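Local coordinates for protein Exo-arabinanase (Penicillium chrysogenum, PDB 3A72) that probably releases arabinobiose from the chain ends of alpha-1,5-linked L-arabinan, as an exo-acting glycoside hydrolase with a sialidase-like beta-propeller fold, at residues L237-S242 and G301-I306; G225-F228 and T232-F235. All coordinates share one frame; numbering follows the deposited sequence.

Contact 1: residues L237-S242 and G301-I306; sequences LYYRLS and GEWTEI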
loop_
_atom_site.group_PDB
_atom_site.type_symbol
_atom_site.label_atom_id
_atom_site.label_comp_id
_atom_site.label_asym_id
_atom_site.label_seq_id
_atom_site.Cartn_x
_atom_site.Cartn_y
_atom_site.Cartn_z
ATOM N N LEU A 237 -1.320 14.816 3.429
ATOM C CA LEU A 237 -0.476 14.100 2.484
ATOM C C LEU A 237 0.697 14.977 2.050
ATOM O O LEU A 237 0.551 16.165 1.717
ATOM C CB LEU A 237 -1.262 13.659 1.245
ATOM C CG LEU A 237 -2.445 12.746 1.554
ATOM C CD1 LEU A 237 -2.964 12.186 0.226
ATOM C CD2 LEU A 237 -2.123 11.661 2.554
ATOM N N TYR A 238 1.878 14.353 2.032
ATOM C CA TYR A 238 3.140 14.940 1.574
ATOM C C TYR A 238 3.774 13.999 0.588
ATOM O O TYR A 238 3.532 12.789 0.601
ATOM C CB TYR A 238 4.130 15.148 2.760
ATOM C CG TYR A 238 3.962 16.442 3.502
ATOM C CD1 TYR A 238 2.814 16.757 4.204
ATOM C CD2 TYR A 238 4.988 17.375 3.497
ATOM C CE1 TYR A 238 2.712 17.963 4.865
ATOM C CE2 TYR A 238 4.901 18.609 4.173
ATOM C CZ TYR A 238 3.749 18.895 4.849
ATOM O OH TYR A 238 3.598 20.068 5.538
ATOM N N TYR A 239 4.642 14.541 -0.282
ATOM C CA TYR A 239 5.445 13.705 -1.141
ATOM C C TYR A 239 6.853 14.254 -1.235
ATOM O O TYR A 239 7.160 15.412 -0.968
ATOM C CB TYR A 239 4.834 13.563 -2.491
ATOM C CG TYR A 239 4.372 14.762 -3.292
ATOM C CD1 TYR A 239 5.210 15.395 -4.208
ATOM C CD2 TYR A 239 3.087 15.224 -3.157
ATOM C CE1 TYR A 239 4.766 16.482 -4.957
ATOM C CE2 TYR A 239 2.639 16.272 -3.937
ATOM C CZ TYR A 239 3.457 16.898 -4.825
ATOM O OH TYR A 239 2.923 17.911 -5.608
ATOM N N ARG A 240 7.733 13.332 -1.619
ATOM C CA ARG A 240 9.138 13.602 -1.940
ATOM C C ARG A 240 9.397 13.039 -3.322
ATOM O O ARG A 240 8.849 12.027 -3.726
ATOM C CB ARG A 240 10.049 12.980 -0.903
ATOM C CG ARG A 240 10.014 13.720 0.414
ATOM C CD ARG A 240 10.718 13.014 1.522
ATOM N NE ARG A 240 10.554 13.689 2.811
ATOM C CZ ARG A 240 11.493 13.867 3.716
ATOM N NH1 ARG A 240 12.739 13.458 3.557
ATOM N NH2 ARG A 240 11.150 14.434 4.866
ATOM N N LEU A 241 10.284 13.742 -4.052
ATOM C CA LEU A 241 10.664 13.361 -5.396
ATOM C C LEU A 241 12.149 13.087 -5.458
ATOM O O LEU A 241 12.957 13.949 -5.029
ATOM C CB LEU A 241 10.283 14.504 -6.351
ATOM C CG LEU A 241 8.751 14.600 -6.557
ATOM C CD1 LEU A 241 8.272 15.989 -6.805
ATOM C CD2 LEU A 241 8.341 13.598 -7.658
ATOM N N SER A 242 12.521 11.942 -6.006
ATOM C CA SER A 242 13.931 11.548 -6.135
ATOM C C SER A 242 14.096 10.677 -7.334
ATOM O O SER A 242 13.231 9.816 -7.568
ATOM C CB SER A 242 14.390 10.770 -4.923
ATOM O OG SER A 242 15.733 10.405 -5.063
ATOM N N GLY A 301 2.839 22.294 -9.322
ATOM C CA GLY A 301 1.617 23.058 -9.151
ATOM C C GLY A 301 0.681 22.478 -8.118
ATOM O O GLY A 301 1.096 21.996 -7.076
ATOM N N GLU A 302 -0.605 22.581 -8.416
ATOM C CA GLU A 302 -1.684 22.111 -7.577
ATOM C C GLU A 302 -2.358 20.917 -8.239
ATOM O O GLU A 302 -2.300 20.702 -9.458
ATOM C CB GLU A 302 -2.698 23.201 -7.316
ATOM C CG GLU A 302 -2.077 24.350 -6.523
ATOM C CD GLU A 302 -2.940 25.506 -6.263
ATOM O OE1 GLU A 302 -4.037 25.554 -6.885
ATOM O OE2 GLU A 302 -2.496 26.471 -5.515
ATOM N N TRP A 303 -3.041 20.133 -7.425
ATOM C CA TRP A 303 -3.730 18.937 -7.818
ATOM C C TRP A 303 -5.194 19.219 -8.055
ATOM O O TRP A 303 -5.803 20.059 -7.386
ATOM C CB TRP A 303 -3.583 17.872 -6.682
ATOM C CG TRP A 303 -2.158 17.433 -6.562
ATOM C CD1 TRP A 303 -1.094 18.215 -6.152
ATOM C CD2 TRP A 303 -1.628 16.133 -6.861
ATOM N NE1 TRP A 303 0.082 17.457 -6.208
ATOM C CE2 TRP A 303 -0.244 16.185 -6.633
ATOM C CE3 TRP A 303 -2.221 14.926 -7.298
ATOM C CZ2 TRP A 303 0.584 15.088 -6.843
ATOM C CZ3 TRP A 303 -1.398 13.835 -7.504
ATOM C CH2 TRP A 303 -0.024 13.928 -7.272
ATOM N N THR A 304 -5.774 18.513 -9.029
ATOM C CA THR A 304 -7.179 18.658 -9.364
ATOM C C THR A 304 -7.978 17.560 -8.698
ATOM O O THR A 304 -7.706 16.364 -8.890
ATOM C CB THR A 304 -7.405 18.593 -10.860
ATOM O OG1 THR A 304 -6.645 19.649 -11.491
ATOM C CG2 THR A 304 -8.888 18.815 -11.226
ATOM N N GLU A 305 -8.985 17.947 -7.914
ATOM C CA GLU A 305 -9.908 17.000 -7.281
ATOM C C GLU A 305 -10.963 16.595 -8.302
ATOM O O GLU A 305 -11.605 17.460 -8.919
ATOM C CB GLU A 305 -10.551 17.661 -6.085
ATOM C CG GLU A 305 -11.353 16.711 -5.223
ATOM C CD GLU A 305 -11.758 17.248 -3.854
ATOM O OE1 GLU A 305 -11.737 18.498 -3.718
ATOM O OE2 GLU A 305 -12.107 16.467 -2.974
ATOM N N ILE A 306 -11.167 15.281 -8.453
ATOM C CA ILE A 306 -12.157 14.756 -9.386
ATOM C C ILE A 306 -13.072 13.805 -8.674
ATOM O O ILE A 306 -12.694 13.168 -7.653
ATOM C CB ILE A 306 -11.490 14.041 -10.601
ATOM C CG1 ILE A 306 -10.771 12.758 -10.252
ATOM C CG2 ILE A 306 -10.608 15.001 -11.378
ATOM C CD1 ILE A 306 -10.336 11.925 -11.430
HETATM O O HOH W 1 0.890 20.268 -4.651
#
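Gly301 meets Tyr239 through a water: the carbonyl oxygen Gly301 O accepts from water 1 at 3.0 Å, and the same water gives a longer bond of 3.3 Å to Tyr239 OH. Two residues on, Trp303 points toward the strand 237-242, and here the direct contact is made. Trp303 NE1 donates to Tyr239 OH over 2.9 Å in a nearly straight bond, 164° at the hydrogen, with the hydroxyl lying almost exactly in the plane of the indole. The water oxygen sits in that plane as well. Tyr239 CG stands between its backbone N and carbonyl carbon (chi1 50°), which sends the phenol out to the indole edge. The two side chains run past each other in opposite directions. Their rings meet rim to rim with planes at 63°, neither over the face of the other, and the apolar part of the touch is Tyr239 CE2 against Trp303 CZ2 at 3.8 Å. The chain is a six-bladed beta-propeller of four-stranded antiparallel sheets. Tyr239 belongs to the third strand of one blade, and Trp303 stands beside the start of 304-306, the last strand of the next, so the bond ties two consecutive blades together. The buried hydroxyl of Tyr239 has three polar partners: it donates to Gly299 O and accepts from the indole N-H and the water. Trp303 packs further on Ile282, Val284 and Asn295 of its own blade and on Leu256 of the connecting loop.

Contact 2: residues G225-F228 and T232-F235; sequences GSFF and TYSF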
loop_
_atom_site.group_PDB
_atom_site.type_symbol
_atom_site.label_atom_id
_atom_site.label_comp_id
_atom_site.label_asym_id
_atom_site.label_seq_id
_atom_site.Cartn_x
_atom_site.Cartn_y
_atom_site.Cartn_z
ATOM N N GLY A 225 1.892 12.842 9.935
ATOM C CA GLY A 225 1.260 13.147 11.216
ATOM C C GLY A 225 2.081 14.179 11.961
ATOM O O GLY A 225 3.294 14.013 12.190
ATOM N N SER A 226 1.444 15.274 12.396
ATOM C CA SER A 226 2.095 16.300 13.172
ATOM C C SER A 226 1.037 17.190 13.789
ATOM O O SER A 226 -0.080 17.346 13.272
ATOM C CB SER A 226 3.006 17.141 12.283
ATOM O OG SER A 226 3.780 18.113 13.002
ATOM N N PHE A 227 1.442 17.871 14.886
ATOM C CA PHE A 227 0.720 19.036 15.377
ATOM C C PHE A 227 1.021 20.277 14.555
ATOM O O PHE A 227 0.264 21.291 14.632
ATOM C CB PHE A 227 1.067 19.360 16.857
ATOM C CG PHE A 227 0.519 18.303 17.830
ATOM C CD1 PHE A 227 -0.862 18.287 18.145
ATOM C CD2 PHE A 227 1.337 17.345 18.432
ATOM C CE1 PHE A 227 -1.395 17.344 19.015
ATOM C CE2 PHE A 227 0.802 16.445 19.313
ATOM C CZ PHE A 227 -0.540 16.442 19.622
ATOM N N PHE A 228 2.111 20.310 13.807
ATOM C CA PHE A 228 2.581 21.503 13.094
ATOM C C PHE A 228 2.582 22.706 14.008
ATOM O O PHE A 228 2.219 23.807 13.665
ATOM C CB PHE A 228 1.672 21.752 11.839
ATOM C CG PHE A 228 1.807 20.619 10.854
ATOM C CD1 PHE A 228 2.953 20.468 10.095
ATOM C CD2 PHE A 228 0.773 19.693 10.723
ATOM C CE1 PHE A 228 3.094 19.403 9.205
ATOM C CE2 PHE A 228 0.945 18.655 9.866
ATOM C CZ PHE A 228 2.074 18.468 9.094
ATOM N N THR A 232 -3.833 20.683 17.680
ATOM C CA THR A 232 -4.512 19.789 16.873
ATOM C C THR A 232 -3.585 19.022 15.925
ATOM O O THR A 232 -2.801 19.588 15.153
ATOM C CB THR A 232 -5.536 20.565 16.029
ATOM O OG1 THR A 232 -6.320 21.336 16.906
ATOM C CG2 THR A 232 -6.457 19.582 15.329
ATOM N N TYR A 233 -3.731 17.701 16.017
ATOM C CA TYR A 233 -2.959 16.753 15.167
ATOM C C TYR A 233 -3.661 16.583 13.853
ATOM O O TYR A 233 -4.883 16.526 13.802
ATOM C CB TYR A 233 -2.826 15.445 15.897
ATOM C CG TYR A 233 -1.562 14.646 15.538
ATOM C CD1 TYR A 233 -0.357 15.012 16.145
ATOM C CD2 TYR A 233 -1.568 13.575 14.696
ATOM C CE1 TYR A 233 0.804 14.327 15.864
ATOM C CE2 TYR A 233 -0.408 12.904 14.425
ATOM C CZ TYR A 233 0.774 13.264 15.009
ATOM O OH TYR A 233 1.907 12.528 14.710
ATOM N N SER A 234 -2.867 16.412 12.760
ATOM C CA SER A 234 -3.446 16.087 11.478
ATOM C C SER A 234 -2.449 15.226 10.692
ATOM O O SER A 234 -1.270 15.135 11.035
ATOM C CB SER A 234 -3.753 17.369 10.691
ATOM O OG SER A 234 -2.617 18.152 10.419
ATOM N N PHE A 235 -2.962 14.626 9.608
ATOM C CA PHE A 235 -2.203 13.707 8.748
ATOM C C PHE A 235 -2.262 14.149 7.298
ATOM O O PHE A 235 -2.626 13.348 6.409
ATOM C CB PHE A 235 -2.744 12.278 8.896
ATOM C CG PHE A 235 -2.549 11.643 10.244
ATOM C CD1 PHE A 235 -1.405 10.939 10.500
ATOM C CD2 PHE A 235 -3.532 11.672 11.202
ATOM C CE1 PHE A 235 -1.204 10.258 11.727
ATOM C CE2 PHE A 235 -3.346 11.042 12.414
ATOM C CZ PHE A 235 -2.209 10.294 12.638
HETATM O O HOH W 2 -2.224 19.725 12.534
#
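The Phe227 ring receives the edge of Tyr233 over one face, with Tyr233 CD1 3.5 Å above the plane and over its centre: a T-shaped stack, centroids 4.9 Å apart and planes at 81°. Thr232 N lies at the edge of the same phenylalanine, in its plane. One face of the Tyr233 ring lies against the backbone, with Ser226 N 3.4 Å from its plane toward the rim, while Phe227 CD1 and Phe235 CE1 stand at its edge. Phe228 has Ser226 CB over the centre of one face and water 2 at its edge, with Ser234 OG 3.6 Å from Phe228 CE2. Tyr233 reaches across the other segment because its CG is anti to the backbone N (chi1 -151°), and its hydroxyl goes on to Thr202 O. Ser226 and Ser234 form a single antiparallel bridge, a hydrogen-bonded pair: Ser226 N to Ser234 O and Ser234 N to Ser226 O are each 3.0 Å. This bridge closes the loop joining the second and third strands of a propeller blade. Ser226 OG accepts from Phe228 N at 2.9 Å, an ST turn, and is held in addition by Asp203 OD1. Water 2 accepts a hydrogen bond from Ser234 OG and donates to Thr232 O at 2.7 Å and, less closely, to Ser226 O. The N-H of Ser226 is thus spent on a carbonyl and not on the ring, and Ser226 O is shared by an amide and a water, while the rings pack beside the bridge.

How the contacts relate
Contact 2 closes the loop just before contact 1 opens: Phe235 is followed by Pro236 and then by the strand 237-242, so contact 2 and the 237-242 side of contact 1 follow one another in one blade. They touch where Tyr238 OH packs on Phe228 CE1 at 3.8 Å. Arg255 serves both residues, bonding Tyr238 OH through NE and making a cation-pi contact with Phe228, while Tyr224 meets both rings edge-to-face. The sugar lies on the loop side: the Phe235 side chain is about 5 Å from a bound alpha-L-arabinofuranose. Contact 2 thus borders the arabinobiose pocket, and the centre of contact 1 is about 18 Å from the centre of contact 2.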